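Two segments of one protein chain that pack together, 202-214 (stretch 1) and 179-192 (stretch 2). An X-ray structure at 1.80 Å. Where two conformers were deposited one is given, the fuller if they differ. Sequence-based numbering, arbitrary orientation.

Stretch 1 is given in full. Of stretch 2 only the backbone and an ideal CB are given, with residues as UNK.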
# COMPACT_ATOMS: atom_id res chain seq x y z
N TYR A 202 -7.55 -16.23 11.59
CA TYR A 202 -6.80 -15.92 10.36
C TYR A 202 -6.98 -14.46 9.99
O TYR A 202 -8.09 -13.90 10.13
CB TYR A 202 -7.24 -16.84 9.19
CG TYR A 202 -6.76 -16.33 7.82
CD1 TYR A 202 -5.57 -16.81 7.25
CD2 TYR A 202 -7.47 -15.34 7.14
CE1 TYR A 202 -5.12 -16.33 5.98
CE2 TYR A 202 -7.04 -14.85 5.89
CZ TYR A 202 -5.86 -15.33 5.33
OH TYR A 202 -5.47 -14.80 4.13
N LEU A 203 -5.91 -13.85 9.49
CA LEU A 203 -5.96 -12.49 8.93
C LEU A 203 -5.19 -12.43 7.61
O LEU A 203 -4.19 -13.12 7.45
CB LEU A 203 -5.33 -11.46 9.90
CG LEU A 203 -6.09 -11.32 11.24
CD1 LEU A 203 -5.23 -10.55 12.24
CD2 LEU A 203 -7.46 -10.71 11.08
N HIS A 204 -5.64 -11.58 6.69
CA HIS A 204 -4.83 -11.33 5.48
C HIS A 204 -3.60 -10.52 5.87
O HIS A 204 -3.63 -9.79 6.87
CB HIS A 204 -5.64 -10.56 4.42
CG HIS A 204 -6.79 -11.33 3.86
ND1 HIS A 204 -8.02 -10.76 3.63
CD2 HIS A 204 -6.89 -12.62 3.48
CE1 HIS A 204 -8.83 -11.68 3.11
NE2 HIS A 204 -8.16 -12.81 3.01
N GLN A 205 -2.52 -10.67 5.11
CA GLN A 205 -1.33 -9.85 5.31
C GLN A 205 -0.85 -9.29 3.97
O GLN A 205 -1.09 -9.91 2.93
CB GLN A 205 -0.19 -10.70 5.89
CG GLN A 205 -0.51 -11.36 7.20
CD GLN A 205 -0.77 -10.38 8.32
OE1 GLN A 205 -0.44 -9.20 8.21
NE2 GLN A 205 -1.32 -10.89 9.44
N HIS A 206 -0.17 -8.15 4.00
CA HIS A 206 0.52 -7.59 2.83
C HIS A 206 -0.45 -7.49 1.63
O HIS A 206 -0.08 -7.79 0.50
CB HIS A 206 1.74 -8.47 2.46
CG HIS A 206 2.56 -8.90 3.64
ND1 HIS A 206 3.22 -8.00 4.45
CD2 HIS A 206 2.81 -10.13 4.15
CE1 HIS A 206 3.85 -8.66 5.41
NE2 HIS A 206 3.60 -9.95 5.26
N THR A 207 -1.68 -7.04 1.89
CA THR A 207 -2.75 -7.16 0.90
C THR A 207 -2.95 -5.84 0.15
O THR A 207 -3.11 -4.78 0.76
CB THR A 207 -4.01 -7.65 1.60
OG1 THR A 207 -3.75 -8.97 2.12
CG2 THR A 207 -5.23 -7.70 0.66
N VAL A 208 -2.90 -5.89 -1.18
CA VAL A 208 -3.02 -4.66 -1.96
C VAL A 208 -4.44 -4.10 -1.91
O VAL A 208 -5.37 -4.79 -2.31
CB VAL A 208 -2.64 -4.89 -3.43
CG1 VAL A 208 -2.79 -3.58 -4.20
CG2 VAL A 208 -1.20 -5.42 -3.53
N LEU A 209 -4.60 -2.88 -1.41
CA LEU A 209 -5.92 -2.22 -1.47
C LEU A 209 -5.97 -1.00 -2.35
O LEU A 209 -7.10 -0.56 -2.73
CB LEU A 209 -6.43 -1.83 -0.07
CG LEU A 209 -6.58 -3.04 0.87
CD1 LEU A 209 -7.17 -2.52 2.20
CD2 LEU A 209 -7.43 -4.19 0.29
N MET A 210 -4.80 -0.41 -2.60
CA MET A 210 -4.70 0.75 -3.49
C MET A 210 -3.49 0.66 -4.40
O MET A 210 -2.43 0.14 -4.01
CB MET A 210 -4.63 2.09 -2.71
CG MET A 210 -5.72 2.30 -1.65
SD MET A 210 -5.54 3.89 -0.73
CE MET A 210 -5.84 5.07 -2.03
N ILE A 211 -3.64 1.20 -5.61
CA ILE A 211 -2.54 1.37 -6.56
C ILE A 211 -2.52 2.87 -6.87
O ILE A 211 -3.52 3.44 -7.34
CB ILE A 211 -2.74 0.53 -7.88
CG1 ILE A 211 -2.99 -0.97 -7.55
CG2 ILE A 211 -1.52 0.70 -8.81
CD1 ILE A 211 -4.46 -1.40 -7.36
N LEU A 212 -1.38 3.49 -6.61
CA LEU A 212 -1.30 4.96 -6.61
C LEU A 212 -1.21 5.62 -7.98
O LEU A 212 -1.46 6.83 -8.10
CB LEU A 212 -0.17 5.41 -5.71
CG LEU A 212 -0.32 4.96 -4.25
CD1 LEU A 212 0.77 5.60 -3.40
CD2 LEU A 212 -1.73 5.27 -3.66
N SER A 213 -0.86 4.85 -9.01
CA SER A 213 -0.88 5.34 -10.40
C SER A 213 -2.25 5.09 -11.03
O SER A 213 -2.74 3.96 -11.00
CB SER A 213 0.20 4.62 -11.20
OG SER A 213 0.15 3.23 -10.94
N THR A 214 -2.87 6.14 -11.59
CA THR A 214 -4.17 5.99 -12.27
C THR A 214 -4.21 4.72 -13.14
O THR A 214 -5.13 3.89 -13.02
CB THR A 214 -4.48 7.24 -13.10
OG1 THR A 214 -4.72 8.33 -12.19
CG2 THR A 214 -5.71 7.00 -13.97
N UNK A 179 8.90 2.43 -15.50
CA UNK A 179 7.63 2.71 -14.86
C UNK A 179 7.81 2.67 -13.34
O UNK A 179 8.68 1.97 -12.83
CB UNK A 179 6.56 1.71 -15.31
N UNK A 180 6.98 3.42 -12.63
CA UNK A 180 6.88 3.24 -11.19
C UNK A 180 5.45 2.88 -10.78
O UNK A 180 4.47 3.52 -11.21
CB UNK A 180 7.34 4.51 -10.47
N UNK A 181 5.34 1.81 -9.99
CA UNK A 181 4.06 1.41 -9.40
C UNK A 181 4.19 1.49 -7.89
O UNK A 181 5.22 1.10 -7.32
CB UNK A 181 3.65 0.00 -9.84
N UNK A 182 3.15 1.98 -7.23
CA UNK A 182 3.13 1.96 -5.76
C UNK A 182 1.80 1.39 -5.27
O UNK A 182 0.71 1.73 -5.81
CB UNK A 182 3.35 3.36 -5.19
N UNK A 183 1.90 0.56 -4.24
CA UNK A 183 0.75 -0.05 -3.59
C UNK A 183 0.64 0.44 -2.15
O UNK A 183 1.66 0.65 -1.46
CB UNK A 183 0.85 -1.58 -3.63
N UNK A 184 -0.61 0.61 -1.69
CA UNK A 184 -0.88 0.64 -0.26
C UNK A 184 -1.29 -0.79 0.16
O UNK A 184 -2.23 -1.35 -0.40
CB UNK A 184 -1.97 1.66 0.08
N UNK A 185 -0.56 -1.34 1.13
CA UNK A 185 -0.68 -2.73 1.58
C UNK A 185 -1.26 -2.72 2.98
O UNK A 185 -0.83 -1.94 3.80
CB UNK A 185 0.67 -3.45 1.55
N UNK A 186 -2.23 -3.59 3.23
CA UNK A 186 -2.90 -3.67 4.54
C UNK A 186 -2.54 -4.99 5.21
O UNK A 186 -2.73 -6.06 4.62
CB UNK A 186 -4.42 -3.54 4.39
N UNK A 187 -2.02 -4.91 6.44
CA UNK A 187 -1.67 -6.09 7.26
C UNK A 187 -2.69 -6.32 8.34
O UNK A 187 -3.51 -5.41 8.61
CB UNK A 187 -0.29 -5.93 7.89
N UNK A 188 -2.64 -7.50 8.97
CA UNK A 188 -3.62 -7.88 10.00
C UNK A 188 -5.04 -7.51 9.63
O UNK A 188 -5.79 -6.88 10.41
CB UNK A 188 -3.26 -7.22 11.33
N UNK A 189 -5.43 -7.93 8.44
CA UNK A 189 -6.67 -7.49 7.87
C UNK A 189 -7.75 -8.54 8.02
O UNK A 189 -7.57 -9.67 7.59
CB UNK A 189 -6.48 -7.13 6.40
N UNK A 190 -8.88 -8.15 8.59
CA UNK A 190 -10.02 -9.05 8.66
C UNK A 190 -10.56 -9.29 7.24
O UNK A 190 -10.81 -8.33 6.52
CB UNK A 190 -11.11 -8.48 9.57
N UNK A 191 -10.70 -10.56 6.83
CA UNK A 191 -11.29 -10.83 5.51
C UNK A 191 -12.68 -10.21 5.35
O UNK A 191 -13.39 -10.00 6.35
CB UNK A 191 -11.38 -12.34 5.28
N UNK A 192 -13.05 -9.90 4.11
CA UNK A 192 -14.35 -9.28 3.82
C UNK A 192 -15.46 -10.33 3.99
O UNK A 192 -16.49 -10.06 4.62
CB UNK A 192 -14.37 -8.69 2.41

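Positions 179 and 180 begin an extended strand, and neither ideal CB has an atom of stretch 1 within 5.5 Å. The visible atoms therefore set no preference; the deposited residues are Met179, which makes no contact, and Leu180.

At 181 the CB points sideways, 4.9 Å from Ser213 OG and 5.3 Å from Ile211 CG2, so a small polar or a branched residue would suit. It is Thr181, whose CG2 lies 4.1 Å from Ile211 CG2.

At 182 the backbone O accepts a hydrogen bond from Leu212 N (2.8 Å), and the CB already stands 3.9 Å from Leu212 CD1. A small apolar side chain makes this contact without reaching further, though larger ones are not excluded. The residue is Ala182, its methyl packed on the leucine; its N donates to a water that in turn donates to Ser213 OG.

Position 183 pairs with Ile211 without hydrogen bonds between the two, and its CB points to the sheet face that carries Val208 and Ile211. With Val208 CG1 4.2 Å from the CB, a large apolar or aromatic residue could cover both side chains. Tyr183 does so: Val208 CG2 sits over one face of the ring, 4.1 Å from the centroid of Tyr183, and Ile211 CG1 approaches Tyr183 CD1 at 3.8 Å.

Position 184 turns to the other face, with Met210 CB 3.9 Å and Leu212 CD2 5.2 Å from its CB. Valine, isoleucine or leucine would fit. In Val184, CG2 reaches both Met210 CB and Leu212 CD2 at 3.9 Å. Its backbone N bonds to Met210 O (3.0 Å) and its O receives Leu209 N (3.0 Å); both bonds lie at the bulge, where the register shifts by one between Val208 and Met210.

At 185, paired with Val208, the CB points to the face that carries Val208, 4.1 Å from Thr207 O; an aliphatic chain would suit, though other apolar residues could serve. Leu185 places CD2 3.5 Å from Val208 CG2.

The CB at 186 lies 3.7 Å from Leu209 CD1, so an aliphatic stem is favoured, whatever its end. Lys186 supplies one, and its end then leads away, NZ donating to the backbone O of position 187 at 2.8 Å. Its backbone pairs with Thr207 through two hydrogen bonds.

At 187 the CB is tight against Gln205 OE1 (3.3 Å), while His206 N, 4.5 Å away, offers a donor. A short acceptor such as Asn or Asp suits; Asn187 OD1 takes His206 N at 2.7 Å.

Position 188 has positive phi (43°), which favours Gly, Asn or Asp, and Gln205 NE2 is a donor 4.6 Å from the CB. Asn188 answers with OD1 to Gln205 NE2 (3.0 Å), while its N gives to Gln205 OE1 (2.9 Å).

At 189, paired with His204 by two backbone hydrogen bonds, a long apolar chain could run beside Thr207 and Leu209. Met189, fully extended, brings CE to 4.0 Å from Leu209 CD2.

Position 190 points away, allowing a polar chain: Lys190. At 191, phi of -56° and His204 CE1 3.4 Å from the CB admit proline; Pro191 CG lies over the His204 ring. Position 192, Ile192, has no contact.

Stretch 2 (179-192) MLTAYVLKNNMKPI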
# COMPACT_ATOMS: atom_id res chain seq x y z
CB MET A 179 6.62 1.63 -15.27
CG MET A 179 6.52 1.38 -16.78
SD MET A 179 6.10 2.87 -17.75
CE MET A 179 4.44 3.06 -17.23
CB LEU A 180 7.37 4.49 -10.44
CG LEU A 180 7.43 4.24 -8.94
CD1 LEU A 180 8.82 4.37 -8.42
CD2 LEU A 180 6.43 5.13 -8.19
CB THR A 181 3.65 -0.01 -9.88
OG1 THR A 181 3.37 0.04 -11.29
CG2 THR A 181 2.40 -0.50 -9.16
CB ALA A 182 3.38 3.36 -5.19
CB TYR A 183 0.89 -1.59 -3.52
CG TYR A 183 1.00 -2.33 -4.82
CD1 TYR A 183 0.42 -1.85 -6.01
CD2 TYR A 183 1.64 -3.59 -4.86
CE1 TYR A 183 0.51 -2.60 -7.21
CE2 TYR A 183 1.73 -4.33 -6.03
CZ TYR A 183 1.18 -3.83 -7.21
OH TYR A 183 1.28 -4.58 -8.37
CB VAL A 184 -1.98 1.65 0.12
CG1 VAL A 184 -2.10 1.72 1.67
CG2 VAL A 184 -1.64 3.07 -0.45
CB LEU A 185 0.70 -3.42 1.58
CG LEU A 185 1.40 -3.41 0.21
CD1 LEU A 185 2.82 -3.99 0.33
CD2 LEU A 185 0.57 -4.20 -0.80
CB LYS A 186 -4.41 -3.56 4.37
CG LYS A 186 -5.22 -3.54 5.69
CD LYS A 186 -4.97 -2.25 6.47
CE LYS A 186 -5.67 -2.23 7.83
NZ LYS A 186 -4.94 -3.02 8.86
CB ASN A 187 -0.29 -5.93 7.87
CG ASN A 187 0.77 -5.69 6.82
OD1 ASN A 187 0.83 -6.41 5.80
ND2 ASN A 187 1.62 -4.69 7.04
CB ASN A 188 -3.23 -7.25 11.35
CG ASN A 188 -1.92 -7.76 11.86
OD1 ASN A 188 -1.61 -8.94 11.71
ND2 ASN A 188 -1.14 -6.87 12.48
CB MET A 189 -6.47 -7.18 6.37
CG MET A 189 -7.75 -6.76 5.66
SD MET A 189 -7.51 -6.52 3.83
CE MET A 189 -9.15 -5.97 3.41
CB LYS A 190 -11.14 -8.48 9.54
CG LYS A 190 -12.33 -9.45 9.66
CD LYS A 190 -13.31 -9.03 10.76
CE LYS A 190 -14.30 -10.16 11.08
NZ LYS A 190 -15.54 -9.62 11.77
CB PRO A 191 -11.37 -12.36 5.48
CG PRO A 191 -10.24 -12.80 6.35
CD PRO A 191 -10.27 -11.81 7.49
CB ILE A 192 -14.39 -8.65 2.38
CG1 ILE A 192 -13.42 -7.45 2.26
CG2 ILE A 192 -15.84 -8.33 1.96
CD1 ILE A 192 -13.58 -6.32 3.30
O HOH W 1 1.27 3.00 -8.75
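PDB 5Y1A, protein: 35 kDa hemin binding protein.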